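Local coordinates for protein cellulase (Bacteroides salanitronis, PDB 6WQY) that acts as a broad-specificity GH5_4 endoglucanase, probably cleaving internal beta-1,4 bonds of cellulose and related plant polysaccharides, at residues 31-36 against 377-382; 286-291 against 328-333; 305-310 against 338-343. One frame throughout, in Å; residues are numbered along the deposited sequence.

Overall arrangement
All three contacts lie in the Cellulase (GH5) barrel domain, one part of a longer protein. Contact 3 is the most central, about 8 Å from its centre to that of the chain; all its touching residues are buried, and backbone hydrogen bonds join its strands 305-310 and 342-346. Contacts 1 and 2 lie farther out, at about 14 and 17 Å, mostly buried but with partly exposed residues, and are made by side-chain packing. Contact 1 sets helix 371-383 against the start of strand 34-37, which pairs with strand 342-346 of contact 3. Contact 2 joins helices 284-299 and 318-337 and has a margin where a water joins two hydroxyls. Phe-291 of contact 2 packs on Ile-307 and Met-340 of contact 3.

Contact 1: residues 31-36 against 377-382; sequences LGLGWN and VMKRGI
Lys-379 NZ donates a hydrogen bond to Ala-70 O, beyond the two segments, while the methylene part of the same side chain packs on Leu-33, with CG 3.8 Å from Leu-33 CD2. The lysine thus gives its apolar stem to this contact and its charged end to the C-terminal turn of helix 61-70. Between the segments themselves the contact is apolar, and Leu-33 is its hub. Its CG stands anti to the backbone N (chi1 177°), and chi2 (63°) then sets the two methyls, which divide the helix surface between them. CD2 meets Lys-379 CG and also Met-378 CB, the latter at 4.0 Å. CD1 turns to Ile-382, where CG1 is 4.0 Å off, and touches Met-378 CB more distantly. The leucine crosses all three helix side chains at about a right angle. Met-378 CB lies near both methyls, with Lys-379 beside CD2 and Ile-382 beside CD1. Ile-382 has a second task: its CG2 rests 3.8 Å from Gly-32 C, against the bare backbone where the chain leaves helix 24-31. Gly-32 has positive phi there, and this turn leads directly into strand 34-37. The CA atoms of Leu-33 and Ile-382 come within 6.5 Å, the nearest backbone approach of the two segments. The Met-378 side chain also touches Phe-72, Tyr-344 and Cys-332. Gly-34 bonds through its backbone to Pro-342 and Tyr-344, while Leu-33 bonds to Thr-73, and Trp-35 to Ser-74 and Arg-76. The first strand is thereby stitched to both the second and the eighth, and the last helix covers this seam, as expected for the closure of a (beta/alpha)8, or TIM, barrel of glycoside hydrolase family 5.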
loop_
_atom_site.group_PDB
_atom_site.type_symbol
_atom_site.label_atom_id
_atom_site.label_comp_id
_atom_site.label_asym_id
_atom_site.label_seq_id
_atom_site.Cartn_x
_atom_site.Cartn_y
_atom_site.Cartn_z
ATOM N N LEU A 31 -2.891 -7.347 -11.109
ATOM C CA LEU A 31 -3.162 -6.913 -9.741
ATOM C C LEU A 31 -4.617 -6.512 -9.520
ATOM O O LEU A 31 -5.077 -6.529 -8.371
ATOM C CB LEU A 31 -2.213 -5.779 -9.349
ATOM C CG LEU A 31 -0.795 -6.260 -9.031
ATOM C CD1 LEU A 31 0.231 -5.165 -9.249
ATOM C CD2 LEU A 31 -0.712 -6.814 -7.616
ATOM N N GLY A 32 -5.341 -6.151 -10.572
ATOM C CA GLY A 32 -6.782 -5.941 -10.466
ATOM C C GLY A 32 -7.187 -4.887 -9.455
ATOM O O GLY A 32 -6.682 -3.756 -9.456
ATOM N N LEU A 33 -8.154 -5.253 -8.610
ATOM C CA LEU A 33 -8.674 -4.384 -7.555
ATOM C C LEU A 33 -8.142 -4.883 -6.226
ATOM O O LEU A 33 -8.268 -6.075 -5.910
ATOM C CB LEU A 33 -10.205 -4.412 -7.535
ATOM C CG LEU A 33 -10.874 -3.606 -6.423
ATOM C CD1 LEU A 33 -10.575 -2.114 -6.553
ATOM C CD2 LEU A 33 -12.373 -3.835 -6.413
ATOM N N GLY A 34 -7.549 -3.985 -5.441
ATOM C CA GLY A 34 -6.936 -4.359 -4.187
ATOM C C GLY A 34 -7.689 -3.882 -2.953
ATOM O O GLY A 34 -8.535 -3.000 -2.992
ATOM N N TRP A 35 -7.290 -4.461 -1.822
ATOM C CA TRP A 35 -7.869 -4.179 -0.516
ATOM C C TRP A 35 -6.768 -4.306 0.522
ATOM O O TRP A 35 -5.969 -5.239 0.463
ATOM C CB TRP A 35 -8.989 -5.173 -0.251
ATOM C CG TRP A 35 -9.793 -5.014 1.007
ATOM C CD1 TRP A 35 -10.956 -4.310 1.147
ATOM C CD2 TRP A 35 -9.556 -5.651 2.268
ATOM N NE1 TRP A 35 -11.466 -4.475 2.420
ATOM C CE2 TRP A 35 -10.620 -5.290 3.132
ATOM C CE3 TRP A 35 -8.566 -6.512 2.743
ATOM C CZ2 TRP A 35 -10.699 -5.749 4.457
ATOM C CZ3 TRP A 35 -8.638 -6.955 4.052
ATOM C CH2 TRP A 35 -9.708 -6.584 4.888
ATOM N N ASN A 36 -6.747 -3.375 1.481
ATOM C CA ASN A 36 -5.790 -3.402 2.578
ATOM C C ASN A 36 -6.389 -3.991 3.844
ATOM O O ASN A 36 -7.461 -3.562 4.286
ATOM C CB ASN A 36 -5.348 -1.982 2.986
ATOM C CG ASN A 36 -4.295 -1.388 2.088
ATOM O OD1 ASN A 36 -3.097 -1.542 2.341
ATOM N ND2 ASN A 36 -4.728 -0.672 1.067
ATOM N N VAL A 377 -19.179 -0.514 -7.193
ATOM C CA VAL A 377 -18.743 0.636 -7.989
ATOM C C VAL A 377 -17.234 0.613 -8.229
ATOM O O VAL A 377 -16.766 1.055 -9.277
ATOM C CB VAL A 377 -19.220 1.996 -7.434
ATOM C CG1 VAL A 377 -20.737 2.031 -7.300
ATOM C CG2 VAL A 377 -18.540 2.338 -6.128
ATOM N N MET A 378 -16.463 0.103 -7.264
ATOM C CA MET A 378 -15.019 -0.003 -7.466
ATOM C C MET A 378 -14.702 -1.049 -8.524
ATOM O O MET A 378 -13.855 -0.826 -9.395
ATOM C CB MET A 378 -14.308 -0.311 -6.138
ATOM C CG MET A 378 -14.448 0.811 -5.123
ATOM S SD MET A 378 -13.287 0.765 -3.751
ATOM C CE MET A 378 -13.770 -0.767 -2.951
ATOM N N LYS A 379 -15.408 -2.183 -8.490
ATOM C CA LYS A 379 -15.198 -3.214 -9.499
ATOM C C LYS A 379 -15.551 -2.705 -10.889
ATOM O O LYS A 379 -14.892 -3.051 -11.874
ATOM C CB LYS A 379 -16.052 -4.443 -9.191
ATOM C CG LYS A 379 -15.565 -5.217 -7.985
ATOM C CD LYS A 379 -16.101 -6.638 -7.951
ATOM C CE LYS A 379 -17.605 -6.700 -7.869
ATOM N NZ LYS A 379 -18.053 -8.125 -7.829
ATOM N N ARG A 380 -16.588 -1.874 -10.990
ATOM C CA ARG A 380 -16.965 -1.333 -12.291
ATOM C C ARG A 380 -15.845 -0.484 -12.874
ATOM O O ARG A 380 -15.622 -0.494 -14.090
ATOM C CB ARG A 380 -18.251 -0.524 -12.147
ATOM C CG ARG A 380 -18.914 -0.135 -13.449
ATOM C CD ARG A 380 -20.379 0.170 -13.182
ATOM N NE ARG A 380 -21.052 -1.021 -12.669
ATOM C CZ ARG A 380 -21.919 -1.034 -11.660
ATOM N NH1 ARG A 380 -22.239 0.087 -11.025
ATOM N NH2 ARG A 380 -22.458 -2.184 -11.280
ATOM N N GLY A 381 -15.111 0.243 -12.029
ATOM C CA GLY A 381 -14.025 1.067 -12.533
ATOM C C GLY A 381 -12.857 0.243 -13.049
ATOM O O GLY A 381 -12.189 0.636 -14.003
ATOM N N ILE A 382 -12.582 -0.898 -12.413
ATOM C CA ILE A 382 -11.411 -1.697 -12.771
ATOM C C ILE A 382 -11.723 -2.704 -13.868
ATOM O O ILE A 382 -10.918 -2.895 -14.781
ATOM C CB ILE A 382 -10.849 -2.407 -11.522
ATOM C CG1 ILE A 382 -10.446 -1.386 -10.464
ATOM C CG2 ILE A 382 -9.667 -3.294 -11.887
ATOM C CD1 ILE A 382 -9.470 -0.362 -10.954
#

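Contact 2: residues 286-291 against 328-333; sequences NVTGQF and LEYVCK
Val-287 and Val-331 meet through their CG2 methyls, 4.1 Å apart, where segments 286-291 and 328-333 bring their CA atoms nearest. This is the tight, buried part. Phe-291 extends it: its CZ lies 4.1 Å from Val-331 CG1, and the carbonyl O of Val-331 sits at the ring edge, in plane, 3.8 Å from CE2. One face of the same ring carries Val-287 CG1 from its own helix, displaced toward the rim. Opposite in character is the side formed by Thr-288 and Tyr-330, both partly exposed. The tyrosine ring turns an edge to Val-287, with CE1 4.0 Å from CB, and the two side chains pass each other in opposite directions. Thr-288 CG2 touches Tyr-330 OH at 3.6 Å, but the polar link is made by a water, 2.7 Å from Thr-288 OG1 and 2.9 Å from Tyr-330 OH. The segment axes run nearly parallel, 22° apart, with a closest approach of 10.2 Å. Beneath the pair lies strand 305-310, touched through Ile-307 by Phe-291 and through Met-310 by Val-331. Helix 318-337 also packs against helix 371-383, so it stands between two helical neighbours on the outside of the barrel.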
loop_
_atom_site.group_PDB
_atom_site.type_symbol
_atom_site.label_atom_id
_atom_site.label_comp_id
_atom_site.label_asym_id
_atom_site.label_seq_id
_atom_site.Cartn_x
_atom_site.Cartn_y
_atom_site.Cartn_z
ATOM N N ASN A 286 -8.209 17.111 -10.042
ATOM C CA ASN A 286 -7.052 16.712 -9.252
ATOM C C ASN A 286 -6.768 15.221 -9.405
ATOM O O ASN A 286 -5.602 14.808 -9.465
ATOM C CB ASN A 286 -7.230 17.070 -7.780
ATOM C CG ASN A 286 -5.990 16.760 -6.969
ATOM O OD1 ASN A 286 -4.954 17.420 -7.139
ATOM N ND2 ASN A 286 -6.069 15.757 -6.111
ATOM N N VAL A 287 -7.813 14.393 -9.447
ATOM C CA VAL A 287 -7.604 12.964 -9.638
ATOM C C VAL A 287 -6.876 12.707 -10.950
ATOM O O VAL A 287 -5.836 12.035 -10.998
ATOM C CB VAL A 287 -8.944 12.209 -9.599
ATOM C CG1 VAL A 287 -8.699 10.717 -9.820
ATOM C CG2 VAL A 287 -9.688 12.443 -8.305
ATOM N N THR A 288 -7.424 13.222 -12.046
ATOM C CA THR A 288 -6.799 12.966 -13.341
ATOM C C THR A 288 -5.471 13.700 -13.472
ATOM O O THR A 288 -4.524 13.169 -14.073
ATOM C CB THR A 288 -7.740 13.322 -14.492
ATOM O OG1 THR A 288 -8.146 14.678 -14.362
ATOM C CG2 THR A 288 -8.967 12.427 -14.481
ATOM N N GLY A 289 -5.359 14.902 -12.904
ATOM C CA GLY A 289 -4.100 15.617 -12.981
ATOM C C GLY A 289 -2.974 14.910 -12.256
ATOM O O GLY A 289 -1.841 14.836 -12.747
ATOM N N GLN A 290 -3.257 14.395 -11.062
ATOM C CA GLN A 290 -2.239 13.679 -10.305
ATOM C C GLN A 290 -1.908 12.351 -10.960
ATOM O O GLN A 290 -0.733 11.968 -11.038
ATOM C CB GLN A 290 -2.706 13.485 -8.866
ATOM C CG GLN A 290 -2.822 14.778 -8.086
ATOM C CD GLN A 290 -1.508 15.527 -8.052
ATOM O OE1 GLN A 290 -1.270 16.413 -8.868
ATOM N NE2 GLN A 290 -0.646 15.166 -7.110
ATOM N N PHE A 291 -2.924 11.611 -11.407
ATOM C CA PHE A 291 -2.631 10.325 -12.031
ATOM C C PHE A 291 -1.908 10.522 -13.368
ATOM O O PHE A 291 -1.096 9.666 -13.762
ATOM C CB PHE A 291 -3.896 9.479 -12.191
ATOM C CG PHE A 291 -4.499 8.993 -10.895
ATOM C CD1 PHE A 291 -3.980 9.326 -9.661
ATOM C CD2 PHE A 291 -5.618 8.179 -10.933
ATOM C CE1 PHE A 291 -4.578 8.868 -8.489
ATOM C CE2 PHE A 291 -6.222 7.726 -9.776
ATOM C CZ PHE A 291 -5.706 8.069 -8.559
ATOM N N LEU A 328 -15.386 7.097 -5.088
ATOM C CA LEU A 328 -14.657 5.840 -5.208
ATOM C C LEU A 328 -14.721 5.292 -6.617
ATOM O O LEU A 328 -13.721 4.779 -7.136
ATOM C CB LEU A 328 -15.196 4.834 -4.192
ATOM C CG LEU A 328 -14.882 5.156 -2.729
ATOM C CD1 LEU A 328 -15.611 4.202 -1.820
ATOM C CD2 LEU A 328 -13.383 5.078 -2.458
ATOM N N GLU A 329 -15.885 5.391 -7.259
ATOM C CA GLU A 329 -16.013 4.943 -8.641
ATOM C C GLU A 329 -15.129 5.781 -9.552
ATOM O O GLU A 329 -14.426 5.245 -10.423
ATOM C CB GLU A 329 -17.483 4.998 -9.079
ATOM C CG GLU A 329 -17.782 4.214 -10.347
ATOM C CD GLU A 329 -19.265 4.122 -10.694
ATOM O OE1 GLU A 329 -20.142 4.642 -9.985
ATOM O OE2 GLU A 329 -19.561 3.541 -11.772
ATOM N N TYR A 330 -15.125 7.100 -9.347
ATOM C CA TYR A 330 -14.324 7.985 -10.186
ATOM C C TYR A 330 -12.835 7.694 -10.037
ATOM O O TYR A 330 -12.090 7.638 -11.035
ATOM C CB TYR A 330 -14.610 9.447 -9.836
ATOM C CG TYR A 330 -14.053 10.382 -10.870
ATOM C CD1 TYR A 330 -12.758 10.855 -10.790
ATOM C CD2 TYR A 330 -14.815 10.757 -11.958
ATOM C CE1 TYR A 330 -12.244 11.687 -11.759
ATOM C CE2 TYR A 330 -14.309 11.588 -12.932
ATOM C CZ TYR A 330 -13.022 12.043 -12.830
ATOM O OH TYR A 330 -12.495 12.867 -13.795
ATOM N N VAL A 331 -12.372 7.514 -8.802
ATOM C CA VAL A 331 -10.957 7.278 -8.563
ATOM C C VAL A 331 -10.538 5.916 -9.099
ATOM O O VAL A 331 -9.450 5.778 -9.664
ATOM C CB VAL A 331 -10.634 7.440 -7.064
ATOM C CG1 VAL A 331 -9.209 7.011 -6.772
ATOM C CG2 VAL A 331 -10.842 8.882 -6.631
ATOM N N CYS A 332 -11.373 4.886 -8.925
ATOM C CA CYS A 332 -10.997 3.567 -9.438
ATOM C C CYS A 332 -10.953 3.549 -10.963
ATOM O O CYS A 332 -10.052 2.934 -11.553
ATOM C CB CYS A 332 -11.915 2.480 -8.895
ATOM S SG CYS A 332 -11.615 2.073 -7.159
ATOM N N LYS A 333 -11.907 4.213 -11.616
ATOM C CA LYS A 333 -11.886 4.284 -13.073
ATOM C C LYS A 333 -10.668 5.057 -13.566
ATOM O O LYS A 333 -10.033 4.662 -14.554
ATOM C CB LYS A 333 -13.191 4.902 -13.568
ATOM C CG LYS A 333 -13.274 5.090 -15.077
ATOM C CD LYS A 333 -13.060 3.784 -15.826
ATOM C CE LYS A 333 -13.308 3.964 -17.319
ATOM N NZ LYS A 333 -12.706 2.863 -18.120
HETATM O O HOH W 1 -10.838 15.035 -14.710
#

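Contact 3: residues 305-310 against 338-343; sequences AYIGEM and YGMPPF
Met-340 crosses Ile-307 at about a right angle, and every atom of its side chain meets Ile-307 or Ala-305. CB lies 3.9 Å from Ile-307 CD1 and also near Ala-305 O. CG comes within 3.5 Å of that same oxygen. SD then faces Ile-307 CG1 at 4.0 Å, and the bend at chi3 (-79°) brings CE back beside Ile-307 CD1. An alanine at Ile-307 would probably open a gap beside Met-340 CB and SD where CG1 and CD1 had packed, and leave Phe-291 without its neighbour CD1. The backbones pair in parallel, with Ile-307 opposite Pro-342. Ile-307 N donates to Pro-341 O at 3.0 Å in a fairly straight bond (160°), and Ile-307 O accepts from Phe-343 N at 2.9 Å. Farther on, it is Met-310 N that reaches Phe-343 O, weakly, while Glu-309 CA makes a CH...O contact with that oxygen. On the inner side, Tyr-306 CB rests on Pro-341 CG at 3.6 Å, and its hydroxyl bonds to Glu-170. Pro-341 and Pro-342 lack N-H groups, so this approach to the strand offers carbonyls and apolar rings. The backbone bonds fix the parallel register of the two strands of this beta-alpha-beta unit, while apolar contacts fill the flanks.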
loop_
_atom_site.group_PDB
_atom_site.type_symbol
_atom_site.label_atom_id
_atom_site.label_comp_id
_atom_site.label_asym_id
_atom_site.label_seq_id
_atom_site.Cartn_x
_atom_site.Cartn_y
_atom_site.Cartn_z
ATOM N N ALA A 305 3.447 1.016 -11.613
ATOM C CA ALA A 305 3.167 1.742 -10.384
ATOM C C ALA A 305 1.818 1.303 -9.851
ATOM O O ALA A 305 0.935 0.907 -10.613
ATOM C CB ALA A 305 3.165 3.254 -10.629
ATOM N N TYR A 306 1.643 1.417 -8.530
ATOM C CA TYR A 306 0.380 1.048 -7.913
ATOM C C TYR A 306 0.021 2.037 -6.822
ATOM O O TYR A 306 0.873 2.711 -6.249
ATOM C CB TYR A 306 0.371 -0.381 -7.363
ATOM C CG TYR A 306 1.327 -0.671 -6.214
ATOM C CD1 TYR A 306 2.673 -0.882 -6.446
ATOM C CD2 TYR A 306 0.873 -0.768 -4.903
ATOM C CE1 TYR A 306 3.548 -1.172 -5.412
ATOM C CE2 TYR A 306 1.735 -1.059 -3.862
ATOM C CZ TYR A 306 3.082 -1.269 -4.115
ATOM O OH TYR A 306 3.974 -1.584 -3.119
ATOM N N ILE A 307 -1.276 2.123 -6.552
ATOM C CA ILE A 307 -1.824 2.995 -5.513
ATOM C C ILE A 307 -2.068 2.084 -4.314
ATOM O O ILE A 307 -3.098 1.409 -4.203
ATOM C CB ILE A 307 -3.082 3.714 -5.993
ATOM C CG1 ILE A 307 -2.772 4.625 -7.189
ATOM C CG2 ILE A 307 -3.698 4.511 -4.859
ATOM C CD1 ILE A 307 -3.969 4.958 -8.017
ATOM N N GLY A 308 -1.086 2.029 -3.421
ATOM C CA GLY A 308 -1.112 1.099 -2.311
ATOM C C GLY A 308 -2.170 1.395 -1.270
ATOM O O GLY A 308 -2.532 0.491 -0.509
ATOM N N GLU A 309 -2.645 2.646 -1.200
ATOM C CA GLU A 309 -3.752 3.021 -0.335
ATOM C C GLU A 309 -4.551 4.129 -1.018
ATOM O O GLU A 309 -3.966 5.079 -1.555
ATOM C CB GLU A 309 -3.292 3.541 1.028
ATOM C CG GLU A 309 -2.499 2.561 1.847
ATOM C CD GLU A 309 -2.052 3.098 3.203
ATOM O OE1 GLU A 309 -2.612 4.125 3.669
ATOM O OE2 GLU A 309 -1.136 2.465 3.807
ATOM N N MET A 310 -5.879 4.017 -0.937
ATOM C CA MET A 310 -6.850 5.017 -1.381
ATOM C C MET A 310 -8.143 4.682 -0.636
ATOM O O MET A 310 -8.234 3.640 0.024
ATOM C CB MET A 310 -7.019 5.020 -2.909
ATOM C CG MET A 310 -7.277 3.668 -3.539
ATOM S SD MET A 310 -8.947 3.006 -3.349
ATOM C CE MET A 310 -9.922 4.178 -4.307
ATOM N N TYR A 338 -5.207 5.283 -16.010
ATOM C CA TYR A 338 -3.851 5.819 -15.912
ATOM C C TYR A 338 -2.833 4.756 -15.520
ATOM O O TYR A 338 -1.677 5.095 -15.227
ATOM C CB TYR A 338 -3.807 7.017 -14.961
ATOM C CG TYR A 338 -4.432 8.256 -15.559
ATOM C CD1 TYR A 338 -3.677 9.140 -16.309
ATOM C CD2 TYR A 338 -5.795 8.530 -15.405
ATOM C CE1 TYR A 338 -4.245 10.273 -16.881
ATOM C CE2 TYR A 338 -6.367 9.657 -15.968
ATOM C CZ TYR A 338 -5.589 10.526 -16.706
ATOM O OH TYR A 338 -6.169 11.648 -17.265
ATOM N N GLY A 339 -3.231 3.486 -15.468
ATOM C CA GLY A 339 -2.276 2.393 -15.411
ATOM C C GLY A 339 -1.885 1.868 -14.054
ATOM O O GLY A 339 -0.870 1.169 -13.954
ATOM N N MET A 340 -2.661 2.139 -13.003
ATOM C CA MET A 340 -2.271 1.774 -11.641
ATOM C C MET A 340 -3.369 0.986 -10.938
ATOM O O MET A 340 -4.530 1.422 -10.934
ATOM C CB MET A 340 -1.991 3.050 -10.835
ATOM C CG MET A 340 -0.796 3.832 -11.349
ATOM S SD MET A 340 -0.573 5.403 -10.492
ATOM C CE MET A 340 -1.828 6.389 -11.318
ATOM N N PRO A 341 -3.064 -0.159 -10.332
ATOM C CA PRO A 341 -4.078 -0.851 -9.519
ATOM C C PRO A 341 -4.288 -0.125 -8.204
ATOM O O PRO A 341 -3.316 0.222 -7.531
ATOM C CB PRO A 341 -3.469 -2.238 -9.277
ATOM C CG PRO A 341 -2.005 -2.070 -9.481
ATOM C CD PRO A 341 -1.812 -0.939 -10.457
ATOM N N PRO A 342 -5.553 0.118 -7.809
ATOM C CA PRO A 342 -5.827 0.768 -6.523
ATOM C C PRO A 342 -6.138 -0.239 -5.430
ATOM O O PRO A 342 -6.831 -1.237 -5.670
ATOM C CB PRO A 342 -7.063 1.612 -6.843
ATOM C CG PRO A 342 -7.830 0.746 -7.837
ATOM C CD PRO A 342 -6.770 0.003 -8.644
ATOM N N PHE A 343 -5.650 0.043 -4.212
ATOM C CA PHE A 343 -5.888 -0.782 -3.029
ATOM C C PHE A 343 -6.662 0.042 -2.006
ATOM O O PHE A 343 -6.130 1.004 -1.441
ATOM C CB PHE A 343 -4.567 -1.261 -2.417
ATOM C CG PHE A 343 -3.878 -2.353 -3.208
ATOM C CD1 PHE A 343 -3.295 -2.085 -4.444
ATOM C CD2 PHE A 343 -3.801 -3.632 -2.705
ATOM C CE1 PHE A 343 -2.670 -3.100 -5.168
ATOM C CE2 PHE A 343 -3.172 -4.645 -3.415
ATOM C CZ PHE A 343 -2.604 -4.374 -4.645
HETATM O O HOH W 2 1.421 -0.419 -13.466
#